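Local structure of uncharacterized protein MJ1460 (Methanocaldococcus jannaschii DSM 2661, 2OSD) at the interface of chains A and B. The protein belongs to the vinyl-4-reductase (V4R) family and probably binds a small molecule through its V4R domain. Coordinates in Å, arbitrary orientation; residue numbers count along the deposited sequence, not the author numbering. Chains: chain A/B, Hypothetical protein MJ1460.

Contact 1: the interface of chains A and B. Residues chain A 80-82, 104-106, 108; chain B 26-27.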
# COMPACT_ATOMS: atom_id res chain seq x y z
N ASN A 80 -11.01 -1.94 -3.84
CA ASN A 80 -11.55 -0.59 -3.96
C ASN A 80 -10.91 0.22 -5.09
O ASN A 80 -10.76 1.46 -5.03
CB ASN A 80 -11.47 0.13 -2.63
CG ASN A 80 -12.60 1.05 -2.44
OD1 ASN A 80 -13.59 0.98 -3.16
ND2 ASN A 80 -12.47 1.95 -1.48
N PHE A 81 -10.62 -0.51 -6.16
CA PHE A 81 -9.98 -0.02 -7.35
C PHE A 81 -11.00 0.27 -8.44
O PHE A 81 -10.63 0.62 -9.57
CB PHE A 81 -8.99 -1.08 -7.83
CG PHE A 81 -7.66 -0.98 -7.21
CD1 PHE A 81 -7.51 -0.51 -5.92
CD2 PHE A 81 -6.55 -1.41 -7.88
CE1 PHE A 81 -6.29 -0.44 -5.36
CE2 PHE A 81 -5.31 -1.33 -7.31
CZ PHE A 81 -5.19 -0.84 -6.04
N GLY A 82 -12.28 0.08 -8.10
CA GLY A 82 -13.39 0.50 -8.94
C GLY A 82 -14.14 -0.61 -9.63
O GLY A 82 -13.89 -1.81 -9.41
N ASN A 104 -14.51 4.70 -11.67
CA ASN A 104 -14.28 5.02 -10.29
C ASN A 104 -12.97 4.42 -9.81
O ASN A 104 -12.94 3.73 -8.80
CB ASN A 104 -15.48 4.55 -9.47
CG ASN A 104 -15.49 5.11 -8.07
OD1 ASN A 104 -15.54 6.34 -7.88
ND2 ASN A 104 -15.42 4.23 -7.07
N PRO A 105 -11.86 4.66 -10.54
CA PRO A 105 -10.59 4.07 -10.17
C PRO A 105 -9.91 4.89 -9.08
O PRO A 105 -10.41 5.92 -8.73
CB PRO A 105 -9.80 4.18 -11.46
CG PRO A 105 -10.30 5.47 -12.06
CD PRO A 105 -11.74 5.51 -11.75
N PRO A 106 -8.76 4.45 -8.56
CA PRO A 106 -7.99 5.27 -7.59
C PRO A 106 -7.37 6.47 -8.27
O PRO A 106 -7.27 6.48 -9.49
CB PRO A 106 -6.88 4.31 -7.11
CG PRO A 106 -7.31 3.01 -7.52
CD PRO A 106 -8.14 3.16 -8.77
N GLN A 108 -8.53 9.54 -8.71
CA GLN A 108 -9.45 10.41 -9.45
C GLN A 108 -9.11 11.88 -9.33
O GLN A 108 -9.53 12.69 -10.18
CB GLN A 108 -10.89 10.18 -8.97
CG GLN A 108 -11.54 8.98 -9.66
CD GLN A 108 -12.77 8.48 -8.93
OE1 GLN A 108 -13.84 9.07 -9.01
NE2 GLN A 108 -12.63 7.35 -8.23
N LYS B 26 -9.89 6.88 -2.06
CA LYS B 26 -10.34 5.51 -1.85
C LYS B 26 -9.50 4.89 -0.77
O LYS B 26 -8.32 5.15 -0.64
CB LYS B 26 -10.18 4.67 -3.13
CG LYS B 26 -10.77 5.25 -4.39
CD LYS B 26 -12.08 4.64 -4.66
CE LYS B 26 -12.14 4.04 -6.03
NZ LYS B 26 -13.31 3.10 -6.14
N LYS B 27 -10.12 4.00 -0.01
CA LYS B 27 -9.47 3.33 1.10
C LYS B 27 -9.19 1.87 0.74
O LYS B 27 -10.09 1.14 0.37
CB LYS B 27 -10.43 3.41 2.28
CG LYS B 27 -10.27 4.62 3.17
CD LYS B 27 -10.96 5.83 2.65
CE LYS B 27 -10.48 7.10 3.39
NZ LYS B 27 -10.34 8.26 2.48
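The terminal amine of B:Lys26 donates to the backbone carbonyl of A:Asn104, NZ to O at 2.8 Å, and the approach is nearly in line with the C=O bond (157°). It illustrates how a long side chain can plug into loops of a partner subunit, here in a dimer whose biological role the structure alone does not establish. B:Lys26 turns CG beside its own backbone N (chi1 -51°), then bends at chi2 and chi3, which carries CD past the backbone carbonyl of A:Asn80 (CD to O 3.5 Å). The side-chain ND2 of A:Asn104 is modelled 2.6 Å from B:Lys26 NZ; this pair of nitrogens is no hydrogen bond, and the amide orientation is doubtful. Behind it stands A:Gln108, a second-shell residue whose NE2 donates to A:Pro105 O at 2.7 Å and so braces the loop that offers the lysine its acceptor. As modelled, this NE2 also meets A:Asn104 OD1 at 3.1 Å from above the carbonyl plane, a bond sharing the amide's doubt. Where the lysine backbone passes into strand 27-29, A:Asn80 supplies a separate clasp. Its ND2 donates to the backbone O of B:Lys27 at 3.1 Å, with the acceptor close to the plane of the asparagine amide and 156° at the hydrogen.

Contact 2: the interface of chains A and B. Residues chain A 31, 34-35, 38; chain B 9, 12-13.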
# COMPACT_ATOMS: atom_id res chain seq x y z
N PRO A 31 -3.46 7.47 -1.08
CA PRO A 31 -2.20 8.25 -1.05
C PRO A 31 -1.04 7.57 -0.28
O PRO A 31 0.09 7.55 -0.78
CB PRO A 31 -2.62 9.56 -0.35
CG PRO A 31 -4.01 9.74 -0.73
CD PRO A 31 -4.61 8.33 -0.76
N GLY A 34 0.33 4.75 -2.14
CA GLY A 34 1.23 5.24 -3.21
C GLY A 34 2.55 5.82 -2.71
O GLY A 34 3.57 5.77 -3.40
N LEU A 35 2.53 6.39 -1.51
CA LEU A 35 3.78 6.76 -0.82
C LEU A 35 4.69 5.57 -0.58
O LEU A 35 5.91 5.70 -0.68
CB LEU A 35 3.50 7.46 0.51
CG LEU A 35 4.66 8.11 1.24
CD1 LEU A 35 5.32 9.18 0.33
CD2 LEU A 35 4.18 8.72 2.60
N LEU A 38 6.52 4.81 -3.74
CA LEU A 38 7.48 5.87 -4.03
C LEU A 38 8.75 5.74 -3.19
O LEU A 38 9.87 5.93 -3.70
CB LEU A 38 6.84 7.25 -3.79
CG LEU A 38 7.60 8.56 -4.00
CD1 LEU A 38 6.58 9.69 -3.92
CD2 LEU A 38 8.82 8.85 -3.04
N PHE B 9 4.17 9.86 -9.10
CA PHE B 9 4.93 10.19 -7.88
C PHE B 9 4.91 11.67 -7.42
O PHE B 9 4.77 11.93 -6.24
CB PHE B 9 6.37 9.64 -7.99
CG PHE B 9 6.47 8.12 -7.89
CD1 PHE B 9 5.38 7.33 -7.48
CD2 PHE B 9 7.67 7.48 -8.15
CE1 PHE B 9 5.49 5.94 -7.37
CE2 PHE B 9 7.78 6.09 -8.04
CZ PHE B 9 6.69 5.32 -7.65
N ILE B 12 1.73 12.28 -5.46
CA ILE B 12 1.68 11.59 -4.18
C ILE B 12 2.24 12.43 -3.03
O ILE B 12 1.73 12.38 -1.92
CB ILE B 12 2.38 10.21 -4.26
CG1 ILE B 12 1.36 9.15 -4.73
CG2 ILE B 12 2.92 9.81 -2.91
CD1 ILE B 12 1.94 7.99 -5.53
N LEU B 13 3.29 13.19 -3.28
CA LEU B 13 3.85 14.02 -2.24
C LEU B 13 2.90 15.16 -1.88
O LEU B 13 2.80 15.51 -0.70
CB LEU B 13 5.23 14.55 -2.64
CG LEU B 13 6.34 13.50 -2.57
CD1 LEU B 13 7.61 13.98 -3.29
CD2 LEU B 13 6.62 13.11 -1.11
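A:Leu38 lies over one face of the B:Phe9 ring in this helix-to-helix contact of the V4R-family protein, where helix 30-44 of one subunit lies against helix 9-17 of the other. The ring is met first by the leucine's backbone carbon: A:Leu38 CA sits over the face of B:Phe9, 3.9 Å from the ring centroid and displaced toward the rim, in a CH-pi contact, and CB and CG continue along it. The two side chains run past each other in opposite directions. With CG anti to the backbone N (chi1 180°), the leucine reaches on toward the helix of chain B, and its CD1 branch settles 3.8 Å from B:Ile12 CG2. The same methyl also reaches B:Leu13 CG at 4.0 Å, so it nests among successive side chains of the partner helix. B:Ile12 in turn divides its contacts between its two branches. CG2 rests against the backbone of A:Leu35, 3.8 Å from its CA, while the longer arm carries CD1 onto A:Gly34. There, with no side chain on the glycine, the methyl lies directly against the main chain, 3.7 Å from A:Gly34 CA and 3.5 Å from the carbonyl O of A:Gly34.

Contact 3: the interface of chains A and B. Residues chain A 9, 12-13, 63; chain B 34-35, 38.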
# COMPACT_ATOMS: atom_id res chain seq x y z
N PHE A 9 5.04 -11.72 5.88
CA PHE A 9 4.73 -12.15 4.50
C PHE A 9 3.92 -13.46 4.33
O PHE A 9 3.02 -13.50 3.51
CB PHE A 9 6.02 -12.15 3.65
CG PHE A 9 6.56 -10.76 3.33
CD1 PHE A 9 5.81 -9.60 3.56
CD2 PHE A 9 7.81 -10.62 2.74
CE1 PHE A 9 6.31 -8.33 3.24
CE2 PHE A 9 8.31 -9.35 2.41
CZ PHE A 9 7.56 -8.21 2.66
N ILE A 12 0.25 -12.69 4.77
CA ILE A 12 -0.32 -11.87 3.70
C ILE A 12 -0.89 -12.70 2.56
O ILE A 12 -1.91 -12.34 1.99
CB ILE A 12 0.71 -10.83 3.18
CG1 ILE A 12 0.63 -9.55 4.03
CG2 ILE A 12 0.44 -10.49 1.74
CD1 ILE A 12 1.94 -8.77 4.17
N LEU A 13 -0.26 -13.81 2.22
CA LEU A 13 -0.77 -14.64 1.16
C LEU A 13 -2.06 -15.33 1.58
O LEU A 13 -2.97 -15.48 0.76
CB LEU A 13 0.28 -15.67 0.72
CG LEU A 13 1.40 -15.07 -0.14
CD1 LEU A 13 2.58 -16.05 -0.28
CD2 LEU A 13 0.85 -14.63 -1.51
N MSE A 63 -0.60 -12.98 -8.15
CA MSE A 63 -0.71 -13.40 -6.79
C MSE A 63 -2.14 -13.34 -6.33
O MSE A 63 -2.55 -14.18 -5.56
CB MSE A 63 0.15 -12.53 -5.90
CG MSE A 63 0.62 -13.28 -4.73
SE MSE A 63 2.21 -14.21 -5.23
CE MSE A 63 3.10 -12.47 -4.92
N GLY B 34 -0.13 -4.79 2.07
CA GLY B 34 0.99 -5.69 2.43
C GLY B 34 1.43 -6.63 1.32
O GLY B 34 2.61 -7.02 1.24
N LEU B 35 0.50 -7.00 0.45
CA LEU B 35 0.86 -7.70 -0.80
C LEU B 35 1.78 -6.88 -1.68
O LEU B 35 2.67 -7.43 -2.32
CB LEU B 35 -0.39 -8.09 -1.60
CG LEU B 35 -0.22 -9.01 -2.79
CD1 LEU B 35 0.43 -10.35 -2.34
CD2 LEU B 35 -1.59 -9.25 -3.50
N LEU B 38 5.26 -7.20 -0.38
CA LEU B 38 5.75 -8.55 -0.60
C LEU B 38 6.21 -8.77 -2.05
O LEU B 38 7.25 -9.40 -2.29
CB LEU B 38 4.67 -9.58 -0.24
CG LEU B 38 4.89 -11.09 -0.37
CD1 LEU B 38 3.71 -11.78 0.32
CD2 LEU B 38 5.08 -11.67 -1.82
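Helix 30-44 of chain B, bearing B:Leu35 and B:Leu38, crosses steeply against helix 9-17 of chain A around A:Ile12, while helix 53-64 of chain A brings A:Met63 to the leucines. The crossing exemplifies how side chains of one helix settle against the backbone and side chains of another that crosses it, and here a third helix adds to the grip. A:Met63, present as selenomethionine, makes that addition. Its chain bends at chi2 (85°) and again at chi3 (81°), curling so that separate parts of one side chain touch different leucines. The inner part, CG, meets the branch tip of B:Leu35. The methyl beyond the selenium reaches B:Leu38, with CE 3.8 Å from CD2, and the two side chains cross at about a right angle. B:Leu38 therefore spends its two methyls on different helices of chain A: CD2 goes to A:Met63, while CD1 points into helix 9-17 and lies 3.7 Å from the carbonyl O of A:Phe9. A:Ile12 lays its side chain on the backbone of B:Gly34 and B:Leu35. B:Leu35, with CG anti to its backbone N (chi1 -170°), likewise extends its branch between helices: its CD1 lies 4.1 Å from CG2 of A:Ile12 and 3.8 Å from CG of A:Met63.

Contacts 2 and 3 share helices 9-17 and 30-44 with the chains exchanged, contact 3 also including helix 53-64 of chain A; their C-alpha centres lie about 20 Å apart, as the two-fold symmetry of the interface repeats the apolar crossing. Contact 1 is about 15 Å from contact 2 and about 20 Å from contact 3. Its chain B residues lead through strand 27-29 into the helix 30-44 that takes part in contact 3, so polar and apolar holds follow each other along one short stretch of chain. Such reciprocal embrace is consistent with a stable dimer, although the structure alone does not prove one in solution.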